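Local coordinates for cytochrome c' (Thermochromatium tepidum, PDB 3VRC), which binds a covalently attached heme c and probably serves as an electron-transfer protein in a purple photosynthetic bacterium, at residues Gly15-Ile26 against Val39-Ala50; Asp90-Ala101 against Val110-Cys121. All coordinates share one frame; numbering follows the deposited sequence. Where two conformers were deposited one is given.

Interaction 1: Gly15-Ile26 against Val39-Ala50. With HEC (heme c), chain L.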
# COMPACT_ATOMS: atom_id res chain seq x y z
N GLY B 15 4.56 -3.02 -1.57
CA GLY B 15 4.41 -2.09 -0.46
C GLY B 15 5.35 -0.92 -0.54
O GLY B 15 4.95 0.23 -0.33
N TYR B 16 6.62 -1.19 -0.87
CA TYR B 16 7.57 -0.07 -1.00
C TYR B 16 7.20 0.85 -2.13
O TYR B 16 7.27 2.08 -1.99
CB TYR B 16 9.01 -0.62 -1.20
CG TYR B 16 9.54 -1.39 -0.07
CD1 TYR B 16 9.58 -0.86 1.24
CD2 TYR B 16 10.07 -2.67 -0.27
CE1 TYR B 16 10.07 -1.61 2.31
CE2 TYR B 16 10.56 -3.41 0.80
CZ TYR B 16 10.52 -2.91 2.08
OH TYR B 16 10.95 -3.69 3.14
N ALA B 17 6.81 0.32 -3.30
CA ALA B 17 6.47 1.16 -4.44
C ALA B 17 5.27 2.04 -4.09
O ALA B 17 5.23 3.20 -4.46
CB ALA B 17 6.12 0.29 -5.62
N PHE B 18 4.28 1.48 -3.37
CA PHE B 18 3.12 2.26 -3.09
C PHE B 18 3.40 3.33 -2.05
O PHE B 18 2.87 4.45 -2.14
CB PHE B 18 1.93 1.33 -2.69
CG PHE B 18 0.62 1.95 -3.06
CD1 PHE B 18 0.21 2.00 -4.37
CD2 PHE B 18 -0.22 2.54 -2.10
CE1 PHE B 18 -0.98 2.58 -4.77
CE2 PHE B 18 -1.41 3.12 -2.48
CZ PHE B 18 -1.79 3.16 -3.81
N MET B 19 4.26 3.01 -1.07
CA MET B 19 4.73 4.07 -0.13
C MET B 19 5.42 5.16 -0.91
O MET B 19 5.19 6.34 -0.60
CB MET B 19 5.65 3.53 0.92
CG MET B 19 4.95 2.75 2.01
SD MET B 19 5.96 2.55 3.52
CE MET B 19 7.26 1.48 2.91
N ALA B 20 6.31 4.80 -1.81
CA ALA B 20 7.06 5.81 -2.53
C ALA B 20 6.18 6.77 -3.31
O ALA B 20 6.41 7.96 -3.32
CB ALA B 20 8.08 5.15 -3.43
N TRP B 21 5.12 6.22 -3.94
CA TRP B 21 4.21 7.10 -4.69
C TRP B 21 3.57 8.12 -3.74
O TRP B 21 3.48 9.31 -4.07
CB TRP B 21 3.13 6.22 -5.33
CG TRP B 21 2.12 7.04 -6.06
CD1 TRP B 21 2.32 8.01 -6.98
CD2 TRP B 21 0.69 6.97 -5.92
NE1 TRP B 21 1.15 8.58 -7.40
CE2 TRP B 21 0.13 7.95 -6.77
CE3 TRP B 21 -0.17 6.16 -5.15
CZ2 TRP B 21 -1.26 8.14 -6.87
CZ3 TRP B 21 -1.54 6.37 -5.23
CH2 TRP B 21 -2.05 7.34 -6.09
N ASN B 22 3.14 7.65 -2.59
CA ASN B 22 2.50 8.56 -1.62
C ASN B 22 3.49 9.55 -1.00
O ASN B 22 3.14 10.72 -0.81
CB ASN B 22 1.72 7.73 -0.62
CG ASN B 22 0.43 7.24 -1.28
OD1 ASN B 22 -0.52 8.02 -1.41
ND2 ASN B 22 0.42 6.01 -1.78
N MET B 23 4.73 9.13 -0.73
CA MET B 23 5.77 10.07 -0.31
C MET B 23 5.94 11.16 -1.33
O MET B 23 6.07 12.34 -0.95
CB MET B 23 7.09 9.35 -0.07
CG MET B 23 7.09 8.43 1.13
SD MET B 23 7.10 9.26 2.72
CE MET B 23 8.80 9.81 2.81
N GLY B 24 5.94 10.83 -2.62
CA GLY B 24 6.12 11.82 -3.64
C GLY B 24 5.01 12.83 -3.64
O GLY B 24 5.26 14.03 -3.91
N LYS B 25 3.77 12.42 -3.35
CA LYS B 25 2.69 13.41 -3.27
C LYS B 25 2.93 14.35 -2.11
O LYS B 25 2.62 15.55 -2.23
CB LYS B 25 1.32 12.68 -3.10
CG LYS B 25 0.90 11.90 -4.33
CD LYS B 25 -0.47 11.30 -4.39
CE LYS B 25 -0.50 10.04 -3.69
NZ LYS B 25 -1.88 9.50 -3.51
N ILE B 26 3.37 13.84 -0.97
CA ILE B 26 3.62 14.73 0.17
C ILE B 26 4.71 15.76 -0.19
O ILE B 26 4.53 16.96 0.06
CB ILE B 26 3.96 13.93 1.42
CG1 ILE B 26 2.81 13.01 1.79
CG2 ILE B 26 4.30 14.91 2.58
CD1 ILE B 26 3.13 12.02 2.91
N VAL B 39 -2.57 15.32 1.48
CA VAL B 39 -1.47 14.92 2.35
C VAL B 39 -1.91 13.95 3.42
O VAL B 39 -1.19 13.00 3.72
CB VAL B 39 -0.76 16.18 2.89
CG1 VAL B 39 0.28 15.80 3.91
CG2 VAL B 39 -0.14 16.95 1.73
N ARG B 40 -3.07 14.17 4.02
CA ARG B 40 -3.65 13.21 4.97
C ARG B 40 -3.74 11.83 4.35
O ARG B 40 -3.31 10.83 4.92
CB ARG B 40 -5.08 13.65 5.38
CG ARG B 40 -5.10 14.73 6.44
CD ARG B 40 -6.57 15.08 6.80
NE ARG B 40 -6.62 16.15 7.80
CZ ARG B 40 -6.70 17.46 7.55
NH1 ARG B 40 -6.89 17.93 6.30
NH2 ARG B 40 -6.69 18.31 8.57
N ALA B 41 -4.34 11.75 3.17
CA ALA B 41 -4.55 10.44 2.53
C ALA B 41 -3.18 9.77 2.26
O ALA B 41 -3.02 8.56 2.47
CB ALA B 41 -5.35 10.62 1.25
N ALA B 42 -2.23 10.52 1.74
CA ALA B 42 -0.91 9.99 1.42
C ALA B 42 -0.18 9.54 2.67
O ALA B 42 0.44 8.47 2.70
CB ALA B 42 -0.12 11.02 0.67
N ALA B 43 -0.19 10.38 3.71
CA ALA B 43 0.46 10.04 4.97
C ALA B 43 -0.17 8.80 5.59
O ALA B 43 0.53 7.97 6.18
CB ALA B 43 0.38 11.20 5.94
N ASN B 44 -1.50 8.66 5.46
CA ASN B 44 -2.16 7.46 6.02
C ASN B 44 -1.66 6.19 5.31
O ASN B 44 -1.55 5.16 5.98
CB ASN B 44 -3.67 7.59 5.89
CG ASN B 44 -4.25 8.61 6.85
OD1 ASN B 44 -3.56 9.11 7.75
ND2 ASN B 44 -5.52 8.88 6.66
N VAL B 45 -1.41 6.28 4.02
CA VAL B 45 -0.85 5.12 3.31
C VAL B 45 0.53 4.77 3.91
O VAL B 45 0.84 3.60 4.17
CB VAL B 45 -0.72 5.36 1.82
CG1 VAL B 45 0.07 4.22 1.18
CG2 VAL B 45 -2.08 5.46 1.16
N VAL B 46 1.39 5.77 4.06
CA VAL B 46 2.74 5.49 4.54
C VAL B 46 2.70 4.91 5.90
O VAL B 46 3.38 3.90 6.19
CB VAL B 46 3.63 6.76 4.41
CG1 VAL B 46 5.04 6.45 4.95
CG2 VAL B 46 3.71 7.26 3.01
N ALA B 47 1.89 5.48 6.81
CA ALA B 47 1.73 4.95 8.14
C ALA B 47 1.22 3.52 8.12
O ALA B 47 1.72 2.64 8.86
CB ALA B 47 0.83 5.82 8.96
N ALA B 48 0.20 3.26 7.33
CA ALA B 48 -0.40 1.93 7.33
C ALA B 48 0.62 0.89 6.79
O ALA B 48 0.77 -0.19 7.40
CB ALA B 48 -1.69 1.89 6.53
N ILE B 49 1.22 1.17 5.67
CA ILE B 49 2.15 0.19 5.09
C ILE B 49 3.37 -0.01 5.98
O ILE B 49 3.80 -1.16 6.20
CB ILE B 49 2.54 0.57 3.68
CG1 ILE B 49 1.29 0.55 2.76
CG2 ILE B 49 3.66 -0.37 3.16
CD1 ILE B 49 1.57 0.91 1.33
N ALA B 50 3.88 1.06 6.60
CA ALA B 50 5.04 0.92 7.48
C ALA B 50 4.73 0.12 8.70
O ALA B 50 5.67 -0.40 9.32
CB ALA B 50 5.56 2.30 7.85
FE HEC L . 12.48 0.57 0.75
CHA HEC L . 12.96 -1.38 -2.06
CHB HEC L . 10.86 2.93 -1.14
CHC HEC L . 11.53 2.21 3.58
CHD HEC L . 14.09 -1.79 2.61
NA HEC L . 12.05 0.78 -1.27
C1A HEC L . 12.32 -0.12 -2.25
C2A HEC L . 11.97 0.42 -3.52
C3A HEC L . 11.37 1.69 -3.28
C4A HEC L . 11.41 1.82 -1.85
CMA HEC L . 10.76 2.63 -4.24
CAA HEC L . 12.27 -0.20 -4.85
CBA HEC L . 11.13 -0.44 -5.70
CGA HEC L . 10.24 -1.39 -4.98
O1A HEC L . 8.99 -1.15 -5.07
O2A HEC L . 10.64 -2.40 -4.38
NB HEC L . 11.35 2.23 1.14
C1B HEC L . 10.80 3.07 0.26
C2B HEC L . 10.23 4.24 0.89
C3B HEC L . 10.40 3.99 2.25
C4B HEC L . 11.10 2.73 2.38
CMB HEC L . 9.58 5.38 0.24
CAB HEC L . 10.04 4.84 3.45
CBB HEC L . 8.74 5.54 3.43
NC HEC L . 12.76 0.26 2.75
C1C HEC L . 12.32 1.05 3.78
C2C HEC L . 12.81 0.59 5.07
C3C HEC L . 13.53 -0.58 4.76
C4C HEC L . 13.49 -0.73 3.31
CMC HEC L . 12.56 1.31 6.35
CAC HEC L . 14.30 -1.49 5.67
CBC HEC L . 13.93 -1.44 7.13
ND HEC L . 13.39 -1.18 0.36
C1D HEC L . 13.98 -2.03 1.24
C2D HEC L . 14.48 -3.22 0.62
C3D HEC L . 14.10 -3.16 -0.70
C4D HEC L . 13.39 -1.88 -0.82
CMD HEC L . 15.26 -4.33 1.31
CAD HEC L . 14.26 -4.17 -1.80
CBD HEC L . 13.02 -5.11 -1.83
CGD HEC L . 13.19 -6.24 -2.83
O1D HEC L . 13.58 -5.93 -4.00
O2D HEC L . 12.97 -7.40 -2.45
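Val39 and Ile26 meet at the far end from the heme of an antiparallel helix pair, the first two helices of the four-helix bundle of cytochrome c'; the axes of segments 15-26 and 39-50 approach to 8.5 Å at a crossing angle of -148°. Here Val39 CG1 touches Ile26 CG2. One turn on, Ala42 points its CB toward helix 15-26, and its small side chain permits the closest backbone approach, 4.8 Å between the CA atoms of Ala42 and Asn22. Its CB lies 3.7 Å from Ile26 CG1, while Ile26 CD1 runs on to the backbone of Ala43. The side chains of Val45 and Asn22 cross at about a right angle. Val45 CG1, anti to its own backbone N (chi1 171°), is thereby set at the edge of the Phe18 ring, 3.7 Å from CD2; both residues also pack on Ser52 of the second subunit. The Asn22 amide is turned back on its own helix: ND2 donates to Phe18 O (2.9 Å), which also accepts the backbone N of Asn22 from the opposite face of its carbonyl plane, and Lys25 NZ bonds weakly to Asn22 OD1. Val46 directs CG2 at Met23 SD, 3.9 Å away. At the heme end, where Tyr16 CD1 lies 3.3 Å from the iron, Ile49 slides past Met19 in the opposite direction, its CG2 3.6 Å from Met19 CG.

Interaction 2: Asp90-Ala101 against Val110-Cys121. With HEC (heme c), chain L.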
# COMPACT_ATOMS: atom_id res chain seq x y z
N ASP B 90 11.80 1.99 13.31
CA ASP B 90 11.98 3.40 13.24
C ASP B 90 11.08 4.00 12.16
O ASP B 90 10.49 5.06 12.38
CB ASP B 90 13.42 3.77 12.84
CG ASP B 90 14.48 3.55 13.95
OD1 ASP B 90 14.13 3.27 15.09
OD2 ASP B 90 15.70 3.66 13.52
N LEU B 91 10.96 3.33 11.01
CA LEU B 91 10.02 3.81 10.00
C LEU B 91 8.59 3.77 10.52
O LEU B 91 7.85 4.75 10.28
CB LEU B 91 10.11 2.99 8.71
CG LEU B 91 9.16 3.49 7.62
CD1 LEU B 91 9.61 4.81 7.08
CD2 LEU B 91 9.01 2.46 6.50
N GLY B 92 8.17 2.70 11.18
CA GLY B 92 6.80 2.63 11.63
C GLY B 92 6.43 3.81 12.52
O GLY B 92 5.36 4.41 12.41
N THR B 93 7.34 4.11 13.47
CA THR B 93 7.10 5.19 14.43
C THR B 93 7.11 6.51 13.70
O THR B 93 6.19 7.38 13.93
CB THR B 93 8.20 5.16 15.49
OG1 THR B 93 8.08 3.90 16.17
CG2 THR B 93 8.14 6.38 16.44
N ALA B 94 8.07 6.78 12.83
CA ALA B 94 8.14 8.05 12.10
C ALA B 94 6.91 8.19 11.22
O ALA B 94 6.34 9.30 11.10
CB ALA B 94 9.42 8.15 11.29
N ALA B 95 6.48 7.10 10.59
CA ALA B 95 5.33 7.19 9.65
C ALA B 95 4.06 7.47 10.44
O ALA B 95 3.21 8.27 9.96
CB ALA B 95 5.21 5.89 8.89
N ASN B 96 3.86 6.88 11.59
CA ASN B 96 2.72 7.24 12.42
C ASN B 96 2.76 8.73 12.81
O ASN B 96 1.73 9.44 12.75
CB ASN B 96 2.65 6.39 13.64
CG ASN B 96 2.06 5.01 13.32
OD1 ASN B 96 1.31 4.84 12.38
ND2 ASN B 96 2.31 4.08 14.20
N ALA B 97 3.95 9.24 13.12
CA ALA B 97 4.05 10.68 13.41
C ALA B 97 3.74 11.56 12.21
O ALA B 97 3.17 12.65 12.39
CB ALA B 97 5.44 10.96 14.00
N LEU B 98 4.07 11.11 11.02
CA LEU B 98 3.69 11.82 9.81
C LEU B 98 2.19 11.85 9.61
O LEU B 98 1.62 12.88 9.27
CB LEU B 98 4.43 11.18 8.65
CG LEU B 98 4.07 11.71 7.25
CD1 LEU B 98 4.30 13.22 7.15
CD2 LEU B 98 4.83 10.91 6.20
N ALA B 99 1.51 10.72 9.81
CA ALA B 99 0.05 10.71 9.70
C ALA B 99 -0.59 11.62 10.77
O ALA B 99 -1.56 12.31 10.48
CB ALA B 99 -0.48 9.26 9.83
N ALA B 100 -0.04 11.61 11.99
CA ALA B 100 -0.58 12.52 13.01
C ALA B 100 -0.33 13.98 12.63
O ALA B 100 -1.27 14.81 12.76
CB ALA B 100 0.05 12.19 14.36
N ALA B 101 0.84 14.34 12.10
CA ALA B 101 1.10 15.70 11.65
C ALA B 101 0.16 16.07 10.53
O ALA B 101 -0.41 17.18 10.51
CB ALA B 101 2.54 15.86 11.23
N VAL B 110 4.00 18.76 9.04
CA VAL B 110 4.25 17.72 8.07
C VAL B 110 5.65 17.79 7.53
O VAL B 110 6.28 16.75 7.35
CB VAL B 110 3.17 17.77 6.97
CG1 VAL B 110 3.55 16.88 5.77
CG2 VAL B 110 1.82 17.35 7.55
N LYS B 111 6.17 18.98 7.27
CA LYS B 111 7.50 19.09 6.73
C LYS B 111 8.51 18.39 7.65
O LYS B 111 9.39 17.64 7.18
CB LYS B 111 7.84 20.58 6.58
CG LYS B 111 9.19 20.86 5.93
CD LYS B 111 9.41 22.36 5.65
CE LYS B 111 9.69 23.07 6.97
NZ LYS B 111 10.09 24.48 6.84
N SER B 112 8.42 18.64 8.95
CA SER B 112 9.33 18.00 9.90
C SER B 112 9.13 16.48 9.93
O SER B 112 10.11 15.71 9.87
CB SER B 112 9.10 18.62 11.31
OG SER B 112 9.92 17.93 12.24
N ALA B 113 7.89 16.07 10.02
CA ALA B 113 7.64 14.62 10.16
C ALA B 113 8.02 13.91 8.83
O ALA B 113 8.55 12.76 8.89
CB ALA B 113 6.20 14.38 10.49
N PHE B 114 7.87 14.56 7.71
CA PHE B 114 8.20 13.97 6.43
C PHE B 114 9.71 13.78 6.32
O PHE B 114 10.18 12.78 5.78
CB PHE B 114 7.67 14.89 5.33
CG PHE B 114 7.98 14.46 3.92
CD1 PHE B 114 7.33 13.27 3.40
CD2 PHE B 114 8.78 15.16 3.10
CE1 PHE B 114 7.55 12.85 2.13
CE2 PHE B 114 8.99 14.70 1.79
CZ PHE B 114 8.36 13.54 1.33
N ALA B 115 10.49 14.74 6.81
CA ALA B 115 11.96 14.59 6.85
C ALA B 115 12.34 13.38 7.67
O ALA B 115 13.22 12.62 7.26
CB ALA B 115 12.56 15.86 7.45
N ASP B 116 11.71 13.18 8.81
CA ASP B 116 12.07 12.07 9.67
C ASP B 116 11.73 10.72 8.98
O ASP B 116 12.48 9.75 9.06
CB ASP B 116 11.40 12.11 11.02
CG ASP B 116 11.84 13.28 11.91
OD1 ASP B 116 12.77 13.99 11.51
OD2 ASP B 116 11.22 13.47 12.96
N VAL B 117 10.59 10.65 8.30
CA VAL B 117 10.27 9.43 7.53
C VAL B 117 11.29 9.22 6.45
O VAL B 117 11.80 8.08 6.31
CB VAL B 117 8.83 9.52 6.98
CG1 VAL B 117 8.56 8.36 6.05
CG2 VAL B 117 7.83 9.49 8.14
N GLY B 118 11.58 10.22 5.61
CA GLY B 118 12.52 10.02 4.53
C GLY B 118 13.86 9.54 5.06
O GLY B 118 14.52 8.72 4.42
N ALA B 119 14.29 10.08 6.21
CA ALA B 119 15.57 9.63 6.79
C ALA B 119 15.51 8.15 7.14
O ALA B 119 16.50 7.43 6.99
CB ALA B 119 15.90 10.49 7.98
N ALA B 120 14.35 7.69 7.64
CA ALA B 120 14.20 6.28 7.99
C ALA B 120 14.22 5.38 6.73
O ALA B 120 14.81 4.30 6.76
CB ALA B 120 12.94 6.05 8.83
N CYS B 121 13.59 5.81 5.65
CA CYS B 121 13.68 5.02 4.41
C CYS B 121 15.16 4.93 3.99
O CYS B 121 15.66 3.85 3.66
CB CYS B 121 12.92 5.69 3.27
SG CYS B 121 11.25 6.33 3.57
FE HEC L . 12.48 0.57 0.75
CHA HEC L . 12.96 -1.38 -2.06
CHB HEC L . 10.86 2.93 -1.14
CHC HEC L . 11.53 2.21 3.58
CHD HEC L . 14.09 -1.79 2.61
NA HEC L . 12.05 0.78 -1.27
C1A HEC L . 12.32 -0.12 -2.25
C2A HEC L . 11.97 0.42 -3.52
C3A HEC L . 11.37 1.69 -3.28
C4A HEC L . 11.41 1.82 -1.85
CMA HEC L . 10.76 2.63 -4.24
CAA HEC L . 12.27 -0.20 -4.85
CBA HEC L . 11.13 -0.44 -5.70
CGA HEC L . 10.24 -1.39 -4.98
O1A HEC L . 8.99 -1.15 -5.07
O2A HEC L . 10.64 -2.40 -4.38
NB HEC L . 11.35 2.23 1.14
C1B HEC L . 10.80 3.07 0.26
C2B HEC L . 10.23 4.24 0.89
C3B HEC L . 10.40 3.99 2.25
C4B HEC L . 11.10 2.73 2.38
CMB HEC L . 9.58 5.38 0.24
CAB HEC L . 10.04 4.84 3.45
CBB HEC L . 8.74 5.54 3.43
NC HEC L . 12.76 0.26 2.75
C1C HEC L . 12.32 1.05 3.78
C2C HEC L . 12.81 0.59 5.07
C3C HEC L . 13.53 -0.58 4.76
C4C HEC L . 13.49 -0.73 3.31
CMC HEC L . 12.56 1.31 6.35
CAC HEC L . 14.30 -1.49 5.67
CBC HEC L . 13.93 -1.44 7.13
ND HEC L . 13.39 -1.18 0.36
C1D HEC L . 13.98 -2.03 1.24
C2D HEC L . 14.48 -3.22 0.62
C3D HEC L . 14.10 -3.16 -0.70
C4D HEC L . 13.39 -1.88 -0.82
CMD HEC L . 15.26 -4.33 1.31
CAD HEC L . 14.26 -4.17 -1.80
CBD HEC L . 13.02 -5.11 -1.83
CGD HEC L . 13.19 -6.24 -2.83
O1D HEC L . 13.58 -5.93 -4.00
O2D HEC L . 12.97 -7.40 -2.45
O HOH W 1 7.91 11.53 11.37
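The last two helices of the cytochrome c' bundle, the second of which carries the heme attachment site, pack here as a nearly antiparallel pair; the axes of segments 90-101 and 110-121 make an angle of 160° and approach to 8.5 Å. Two knobs-into-holes contacts interlock them. Leu98 enters a hole formed by Val110, Ala113, Phe114 and Val117. Its CG, anti to the backbone N (chi1 175°), carries both branches over to helix 110-121: CD1 reaches Val110 CG1 and the backbone N of Phe114, and CD2 lies 3.8 Å from Val117 CG2 and near the edge of the Phe114 ring. In return Val117 fits among Leu91, Ala94, Ala95 and Leu98, pressing CG2 to within 3.3 Å of Ala94 O.

Alanines keep the backbones close between these larger groups. Ala113 CB sits 3.6 Å from Leu98 CA, and Ala101 packs against both Ala113 and Val110. No direct hydrogen bond joins the helices. Instead, one water donates to Ala94 O (2.7 Å) and to Ala113 O (2.8 Å), linking two carbonyls that also accept within their own helices. At the solvent-facing margin, the carboxylate of Asp90 forms a salt bridge with Lys86.

Toward the heme, Leu91 CD1 lies against Val117 CG1 and Ala120 CB, and approaches the thioether carbon HEC CAB to 3.7 Å; its other branch, CD2, meets the methyl HEC CMC. Cys121 SG is bonded covalently to HEC CAB at 1.9 Å. His125, the axial ligand of the iron, follows on the same helix. A Cys-X-X-Cys-His heme site near the C terminus, on the last helix of a four-helix bundle, is characteristic of class II c-type cytochromes such as cytochrome c'.

How the interactions relate
Interactions 1 and 2 are the two antiparallel halves of one four-helix bundle, about 11 Å apart, centre to centre. They meet directly: Met23 CE touches the Phe114 ring at CE1 (3.4 Å), and Ala47 CB packs on Ala95 O. Interaction 1 is almost wholly buried, between the bundle interior and the second subunit, and contains an asparagine amide bonded within its own helix. Interaction 2 is only partly buried; alanines, leucines and valines fill it, a water joins its backbones, and no other protein chain touches it. Both reach the heme, but differently: 15-26 contributes the tyrosine over the porphyrin, whereas 110-121 supplies a covalent anchor.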